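Local coordinates for DegT/DnrJ/EryC1/StrS aminotransferase (Brucella abortus 2308, PDB 4QGR), which probably acts as a pyridoxal-phosphate-dependent aminotransferase of the DegT/DnrJ/EryC1/StrS family, moving amino groups between substrates, at residues 105-113 / 336-346; 144-152 / 288-299. All coordinates share one frame; numbering follows the deposited sequence.

Interaction 1. Residues 105-113 / 336-346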
# COMPACT_ATOMS: atom_id res chain seq x y z
N GLU A 105 -5.61 -10.87 17.97
CA GLU A 105 -5.07 -10.06 19.06
C GLU A 105 -3.59 -10.30 19.17
O GLU A 105 -3.15 -11.43 19.18
CB GLU A 105 -5.68 -10.39 20.42
CG GLU A 105 -7.15 -10.12 20.54
CD GLU A 105 -7.62 -10.11 21.98
OE1 GLU A 105 -6.80 -10.10 22.93
OE2 GLU A 105 -8.83 -10.16 22.19
N PRO A 106 -2.81 -9.24 19.22
CA PRO A 106 -1.43 -9.41 19.61
C PRO A 106 -1.31 -9.74 21.08
O PRO A 106 -2.16 -9.35 21.91
CB PRO A 106 -0.79 -8.05 19.30
CG PRO A 106 -1.92 -7.08 19.46
CD PRO A 106 -3.17 -7.82 19.02
N VAL A 107 -0.32 -10.56 21.41
CA VAL A 107 0.05 -10.81 22.80
C VAL A 107 1.51 -10.40 22.91
O VAL A 107 2.36 -10.93 22.18
CB VAL A 107 -0.13 -12.30 23.21
CG1 VAL A 107 0.31 -12.47 24.65
CG2 VAL A 107 -1.54 -12.78 22.93
N PHE A 108 1.80 -9.43 23.77
CA PHE A 108 3.13 -8.84 23.86
C PHE A 108 4.16 -9.56 24.72
O PHE A 108 3.88 -9.95 25.83
CB PHE A 108 3.05 -7.39 24.33
CG PHE A 108 2.40 -6.46 23.34
CD1 PHE A 108 3.03 -6.13 22.15
CD2 PHE A 108 1.20 -5.83 23.66
CE1 PHE A 108 2.44 -5.26 21.24
CE2 PHE A 108 0.63 -4.93 22.77
CZ PHE A 108 1.26 -4.65 21.56
N VAL A 109 5.35 -9.79 24.17
CA VAL A 109 6.41 -10.51 24.83
C VAL A 109 7.57 -9.55 25.01
O VAL A 109 7.83 -8.71 24.16
CB VAL A 109 6.83 -11.73 23.99
CG1 VAL A 109 7.91 -12.53 24.74
CG2 VAL A 109 5.61 -12.55 23.68
N ASP A 110 8.31 -9.65 26.10
CA ASP A 110 9.43 -8.74 26.35
C ASP A 110 10.59 -9.12 25.45
O ASP A 110 10.57 -10.18 24.77
CB ASP A 110 9.90 -8.83 27.81
CG ASP A 110 10.45 -7.52 28.35
OD1 ASP A 110 10.56 -6.53 27.61
OD2 ASP A 110 10.71 -7.49 29.58
N VAL A 111 11.60 -8.26 25.45
CA VAL A 111 12.83 -8.52 24.74
C VAL A 111 13.97 -8.74 25.70
O VAL A 111 13.96 -8.32 26.87
CB VAL A 111 13.19 -7.40 23.73
CG1 VAL A 111 12.11 -7.31 22.68
CG2 VAL A 111 13.27 -6.03 24.43
N ASP A 112 14.97 -9.44 25.19
CA ASP A 112 16.23 -9.66 25.88
C ASP A 112 16.94 -8.32 26.08
O ASP A 112 16.93 -7.49 25.17
CB ASP A 112 17.11 -10.57 25.01
CG ASP A 112 18.43 -10.88 25.65
OD1 ASP A 112 18.43 -11.83 26.47
OD2 ASP A 112 19.47 -10.22 25.36
N PRO A 113 17.57 -8.11 27.25
CA PRO A 113 18.20 -6.81 27.55
C PRO A 113 19.48 -6.47 26.78
O PRO A 113 19.93 -5.29 26.82
CB PRO A 113 18.49 -6.88 29.06
CG PRO A 113 18.65 -8.34 29.32
CD PRO A 113 17.62 -9.02 28.42
N TYR A 336 -4.41 -4.82 24.98
CA TYR A 336 -4.10 -6.22 24.60
C TYR A 336 -3.28 -6.89 25.72
O TYR A 336 -2.70 -6.21 26.58
CB TYR A 336 -3.37 -6.30 23.24
CG TYR A 336 -4.26 -5.93 22.08
CD1 TYR A 336 -5.39 -6.68 21.79
CD2 TYR A 336 -3.94 -4.87 21.22
CE1 TYR A 336 -6.21 -6.36 20.72
CE2 TYR A 336 -4.74 -4.56 20.13
CZ TYR A 336 -5.87 -5.32 19.88
OH TYR A 336 -6.69 -5.02 18.81
N SER A 337 -3.28 -8.22 25.73
CA SER A 337 -2.64 -8.95 26.81
C SER A 337 -1.12 -8.93 26.68
O SER A 337 -0.56 -8.76 25.57
CB SER A 337 -3.14 -10.39 26.89
OG SER A 337 -4.54 -10.44 26.98
N VAL A 338 -0.47 -9.09 27.83
CA VAL A 338 0.99 -9.13 27.88
C VAL A 338 1.42 -10.40 28.59
O VAL A 338 0.73 -10.93 29.44
CB VAL A 338 1.64 -7.89 28.56
CG1 VAL A 338 1.09 -6.59 27.97
CG2 VAL A 338 1.45 -7.89 30.06
N ALA A 339 2.55 -10.91 28.19
CA ALA A 339 3.08 -12.13 28.72
C ALA A 339 3.17 -12.10 30.26
O ALA A 339 3.32 -11.04 30.86
CB ALA A 339 4.45 -12.40 28.11
N PRO A 340 3.11 -13.28 30.89
CA PRO A 340 3.25 -13.34 32.33
C PRO A 340 4.56 -12.73 32.79
O PRO A 340 5.61 -13.06 32.26
CB PRO A 340 3.24 -14.84 32.62
CG PRO A 340 2.48 -15.43 31.48
CD PRO A 340 2.88 -14.62 30.31
N GLY A 341 4.47 -11.88 33.79
CA GLY A 341 5.62 -11.23 34.33
C GLY A 341 5.79 -9.80 33.86
O GLY A 341 6.59 -9.06 34.43
N GLY A 342 5.04 -9.40 32.83
CA GLY A 342 5.10 -8.04 32.34
C GLY A 342 6.31 -7.83 31.45
O GLY A 342 6.98 -8.78 31.10
N LEU A 343 6.60 -6.58 31.13
CA LEU A 343 7.62 -6.24 30.12
C LEU A 343 8.61 -5.22 30.68
O LEU A 343 8.72 -4.11 30.16
CB LEU A 343 6.91 -5.70 28.88
CG LEU A 343 5.72 -6.54 28.42
CD1 LEU A 343 4.85 -5.80 27.38
CD2 LEU A 343 6.29 -7.81 27.88
N PRO A 344 9.38 -5.60 31.73
CA PRO A 344 10.24 -4.60 32.37
C PRO A 344 11.35 -4.08 31.47
O PRO A 344 11.71 -2.89 31.57
CB PRO A 344 10.82 -5.33 33.61
CG PRO A 344 10.69 -6.77 33.28
CD PRO A 344 9.41 -6.88 32.46
N VAL A 345 11.89 -4.94 30.60
CA VAL A 345 13.00 -4.52 29.72
C VAL A 345 12.45 -3.51 28.72
O VAL A 345 12.99 -2.40 28.54
CB VAL A 345 13.68 -5.71 29.01
CG1 VAL A 345 14.77 -5.24 28.08
CG2 VAL A 345 14.25 -6.71 30.02
N SER A 346 11.36 -3.86 28.04
CA SER A 346 10.72 -2.95 27.10
C SER A 346 10.36 -1.60 27.76
O SER A 346 10.44 -0.53 27.12
CB SER A 346 9.46 -3.60 26.55
OG SER A 346 9.78 -4.75 25.75
O HOH W 1 -4.19 -9.92 23.56
O HOH W 2 9.05 -6.36 23.67

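Interaction 2. Residues 144-152 / 288-299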
# COMPACT_ATOMS: atom_id res chain seq x y z
N VAL A 144 11.03 -10.23 15.62
CA VAL A 144 11.64 -9.13 14.86
C VAL A 144 13.14 -9.23 14.94
O VAL A 144 13.70 -9.52 16.00
CB VAL A 144 11.18 -7.76 15.42
CG1 VAL A 144 11.83 -6.63 14.67
CG2 VAL A 144 9.65 -7.66 15.37
N ASP A 145 13.80 -9.00 13.81
CA ASP A 145 15.23 -8.92 13.82
C ASP A 145 15.60 -7.47 14.11
O ASP A 145 15.86 -6.72 13.20
CB ASP A 145 15.80 -9.33 12.47
CG ASP A 145 15.40 -10.72 12.06
OD1 ASP A 145 15.27 -11.61 12.95
OD2 ASP A 145 15.23 -10.95 10.83
N LEU A 146 15.56 -7.05 15.37
CA LEU A 146 15.58 -5.62 15.65
C LEU A 146 16.95 -5.03 15.36
O LEU A 146 17.95 -5.59 15.72
CB LEU A 146 15.16 -5.30 17.10
CG LEU A 146 14.69 -3.86 17.34
CD1 LEU A 146 13.43 -3.54 16.54
CD2 LEU A 146 14.43 -3.55 18.80
N PHE A 147 16.98 -3.89 14.71
CA PHE A 147 18.22 -3.13 14.38
C PHE A 147 19.15 -3.87 13.44
O PHE A 147 20.29 -3.45 13.23
CB PHE A 147 19.00 -2.66 15.64
CG PHE A 147 18.16 -1.85 16.62
CD1 PHE A 147 17.19 -0.95 16.19
CD2 PHE A 147 18.34 -2.02 17.97
CE1 PHE A 147 16.44 -0.21 17.11
CE2 PHE A 147 17.58 -1.26 18.90
CZ PHE A 147 16.64 -0.35 18.46
N GLY A 148 18.65 -4.97 12.88
CA GLY A 148 19.45 -5.78 11.92
C GLY A 148 19.98 -7.08 12.42
O GLY A 148 20.57 -7.86 11.64
N LEU A 149 19.75 -7.36 13.71
CA LEU A 149 20.31 -8.53 14.38
C LEU A 149 19.29 -9.66 14.40
O LEU A 149 18.17 -9.45 14.88
CB LEU A 149 20.66 -8.16 15.81
CG LEU A 149 21.30 -9.26 16.71
CD1 LEU A 149 22.63 -9.65 16.12
CD2 LEU A 149 21.42 -8.74 18.15
N ALA A 150 19.67 -10.86 13.90
CA ALA A 150 18.70 -11.95 13.81
C ALA A 150 18.24 -12.40 15.20
O ALA A 150 19.04 -12.52 16.14
CB ALA A 150 19.28 -13.15 13.06
N ALA A 151 16.94 -12.63 15.30
CA ALA A 151 16.33 -13.19 16.51
C ALA A 151 16.74 -14.67 16.69
O ALA A 151 17.39 -15.28 15.82
CB ALA A 151 14.81 -13.06 16.43
N SER A 152 16.31 -15.26 17.80
CA SER A 152 16.78 -16.60 18.16
C SER A 152 15.93 -17.68 17.57
O SER A 152 15.14 -18.29 18.28
CB SER A 152 16.86 -16.75 19.67
OG SER A 152 17.90 -15.92 20.13
N PRO A 288 27.17 -11.32 18.37
CA PRO A 288 27.51 -12.68 18.79
C PRO A 288 28.24 -13.45 17.69
O PRO A 288 28.06 -13.17 16.51
CB PRO A 288 26.14 -13.32 19.07
CG PRO A 288 25.18 -12.19 19.16
CD PRO A 288 25.72 -11.09 18.30
N ALA A 289 29.11 -14.38 18.09
CA ALA A 289 29.80 -15.27 17.15
C ALA A 289 28.82 -15.78 16.09
O ALA A 289 27.71 -16.08 16.44
CB ALA A 289 30.40 -16.46 17.91
N GLY A 290 29.25 -15.91 14.83
CA GLY A 290 28.43 -16.47 13.77
C GLY A 290 27.38 -15.53 13.18
O GLY A 290 26.63 -15.93 12.29
N ASN A 291 27.31 -14.29 13.67
CA ASN A 291 26.33 -13.33 13.18
C ASN A 291 26.97 -12.19 12.44
O ASN A 291 28.06 -11.73 12.79
CB ASN A 291 25.49 -12.72 14.33
CG ASN A 291 24.43 -13.69 14.86
OD1 ASN A 291 23.24 -13.59 14.56
ND2 ASN A 291 24.88 -14.65 15.63
N ARG A 292 26.26 -11.74 11.43
CA ARG A 292 26.43 -10.40 10.86
C ARG A 292 25.09 -9.69 11.00
O ARG A 292 24.06 -10.24 10.64
CB ARG A 292 26.88 -10.49 9.40
CG ARG A 292 27.24 -9.13 8.82
CD ARG A 292 27.73 -9.24 7.37
NE ARG A 292 26.68 -9.48 6.37
CZ ARG A 292 26.91 -9.76 5.08
NH1 ARG A 292 28.15 -9.84 4.61
NH2 ARG A 292 25.89 -9.95 4.24
N SER A 293 25.11 -8.49 11.59
CA SER A 293 23.92 -7.66 11.65
C SER A 293 23.83 -6.76 10.41
O SER A 293 24.86 -6.35 9.84
CB SER A 293 23.97 -6.76 12.91
OG SER A 293 22.83 -5.89 12.91
N ALA A 294 22.60 -6.46 9.97
CA ALA A 294 22.43 -5.44 8.96
C ALA A 294 22.68 -4.03 9.51
O ALA A 294 22.85 -3.12 8.73
CB ALA A 294 21.05 -5.51 8.35
N TRP A 295 22.76 -3.88 10.85
CA TRP A 295 22.98 -2.53 11.45
C TRP A 295 22.05 -1.49 10.87
O TRP A 295 22.47 -0.39 10.54
CB TRP A 295 24.44 -2.09 11.31
CG TRP A 295 25.37 -3.03 12.07
CD1 TRP A 295 26.24 -3.92 11.53
CD2 TRP A 295 25.45 -3.18 13.47
NE1 TRP A 295 26.88 -4.62 12.53
CE2 TRP A 295 26.40 -4.17 13.73
CE3 TRP A 295 24.84 -2.52 14.55
CZ2 TRP A 295 26.74 -4.55 15.02
CZ3 TRP A 295 25.17 -2.94 15.85
CH2 TRP A 295 26.11 -3.92 16.07
N ALA A 296 20.76 -1.81 10.80
CA ALA A 296 19.79 -0.79 10.50
C ALA A 296 19.93 0.38 11.44
O ALA A 296 19.73 1.54 11.05
CB ALA A 296 18.41 -1.37 10.58
N GLN A 297 20.26 0.09 12.70
CA GLN A 297 20.63 1.11 13.68
C GLN A 297 21.79 0.57 14.52
O GLN A 297 21.91 -0.66 14.73
CB GLN A 297 19.47 1.45 14.66
CG GLN A 297 18.18 1.84 13.95
CD GLN A 297 18.23 3.15 13.22
OE1 GLN A 297 19.10 3.97 13.48
NE2 GLN A 297 17.23 3.37 12.32
N TYR A 298 22.58 1.49 15.06
CA TYR A 298 23.68 1.18 15.97
C TYR A 298 23.25 1.76 17.31
O TYR A 298 23.25 2.97 17.51
CB TYR A 298 25.00 1.78 15.50
CG TYR A 298 26.11 1.43 16.49
CD1 TYR A 298 26.36 2.25 17.60
CD2 TYR A 298 26.79 0.25 16.40
CE1 TYR A 298 27.34 1.91 18.55
CE2 TYR A 298 27.76 -0.11 17.35
CZ TYR A 298 28.00 0.72 18.43
OH TYR A 298 28.97 0.40 19.38
N SER A 299 22.78 0.88 18.20
CA SER A 299 22.10 1.27 19.41
C SER A 299 22.90 0.93 20.67
O SER A 299 23.19 -0.26 20.92
CB SER A 299 20.73 0.61 19.46
OG SER A 299 19.89 1.05 18.38
O HOH W 3 22.35 -11.45 12.90
O HOH W 4 21.36 -13.98 16.28

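Interaction 1. Residues 105-113 / 336-346
Two torsions set up this contact: chi1 of Asp110, at -148° and off the staggered positions, swings the carboxylate to the start of helix 344-348, and chi1 of Tyr336, at -70°, puts its ring anti to the carbonyl carbon and against Pro106. The CH-pi geometry there is nearly ideal, with Pro106 CD 3.5 Å from the centroid of the Tyr336 ring and only 1° off its normal. Glu105 runs past the edge of the same ring; its OE2 forms a salt bridge with Arg135, while OE1 shares a water with Pro106 O and Ser337 N. Next along the chains, Phe108 bonds on both sides of Val338: Phe108 N donates to Ser337 O (3.0 Å) and Phe108 O accepts from Ala339 N (2.9 Å), both fairly straight. This is parallel pairing, and through it the short, weakly bonded strand 337-338 becomes the outermost strand within this chain, beside 105-109 in the large mixed sheet, which fits the cofactor-binding domain of fold type I aminotransferases. Beyond the type II turn 339-342, Leu343 at the N-cap position spreads its branches, CD1 lying 3.9 Å from Phe108 CB and CD2 resting on the Val109-Asp110 peptide. Asp110 then grips the first helical turn. Its OD2 receives Val345 N (3.0 Å) and its OD1 receives Ser346 N (2.8 Å), each through the syn lone pair. Ser346 OG also donates to Asp110 OD1 (2.7 Å), nearly in line with the C-O bond, and takes a proton from a water held by Val109 O. These three bonds fix the carboxylate's rotation, and the helix start probably stabilises its negative charge. Val345 CG1 packs 4.0 Å from Val111 CG2 and also meets Pro113.

Interaction 2. Residues 144-152 / 288-299
Gly148, with a phi of 106°, turns its carbonyl to the backbone of 293-294, where Ala294 N donates to Gly148 O at 3.0 Å; the N-H is well aimed, but the donor stands 43° out of the carbonyl plane rather than on a lone pair. Ser293 OG, placed opposite its own backbone N (chi1 177°), packs against the same peptide, 3.1 Å from Gly148 C, without bonding to its oxygen; it accepts instead from Trp295 N in an ST turn that fixes the hydroxyl. Phe147 is sandwiched: Ser299 OG lies 3.3 Å above one face of its ring, offset toward the rim, and Leu146 CG covers the opposite face. A hydrogen bond with Ser355 OG of strand 353-356 holds the Ser299 hydroxyl there. The bent chain of Gln297 crosses near the ring, its CB 3.6 Å from Phe147 CD1, with the amide plane almost perpendicular to the ring. The loop 144-152 follows strand 137-141 of the large sheet, in a fold that fits type I aminotransferases, and here borders the cofactor: Val144 touches pyridoxal phosphate, and Phe147 N donates to Gln173 OE1, a residue of the cofactor site. Towards the surface, Leu149 CD1 lies 4.0 Å from Pro288 CD. Beside them a water bridges Ala150 O (2.7 Å) and Asn291 OD1 (2.6 Å), donating to both, and a second water accepts from Ala150 N.

How the interactions relate
The centres of the two interactions are 20 Å apart and their nearest atoms about 6 Å, so they do not touch. Both segments of interaction 2 fall between those of interaction 1 in the sequence, in the order 105-113, 144-152, 288-299, 336-346. Segment 105-113 includes strand 105-109 of the large mixed sheet, and 144-152 is the loop following strand 137-141, with strand 83-88 between these two strands. The later segments are linked indirectly: strand 298-301 pairs with strand 353-356, which follows helix 344-348. The later part of the chain thus extends the sheet edge in interaction 1 and packs on a loop leading out of the sheet, beside the pyridoxal phosphate, in interaction 2.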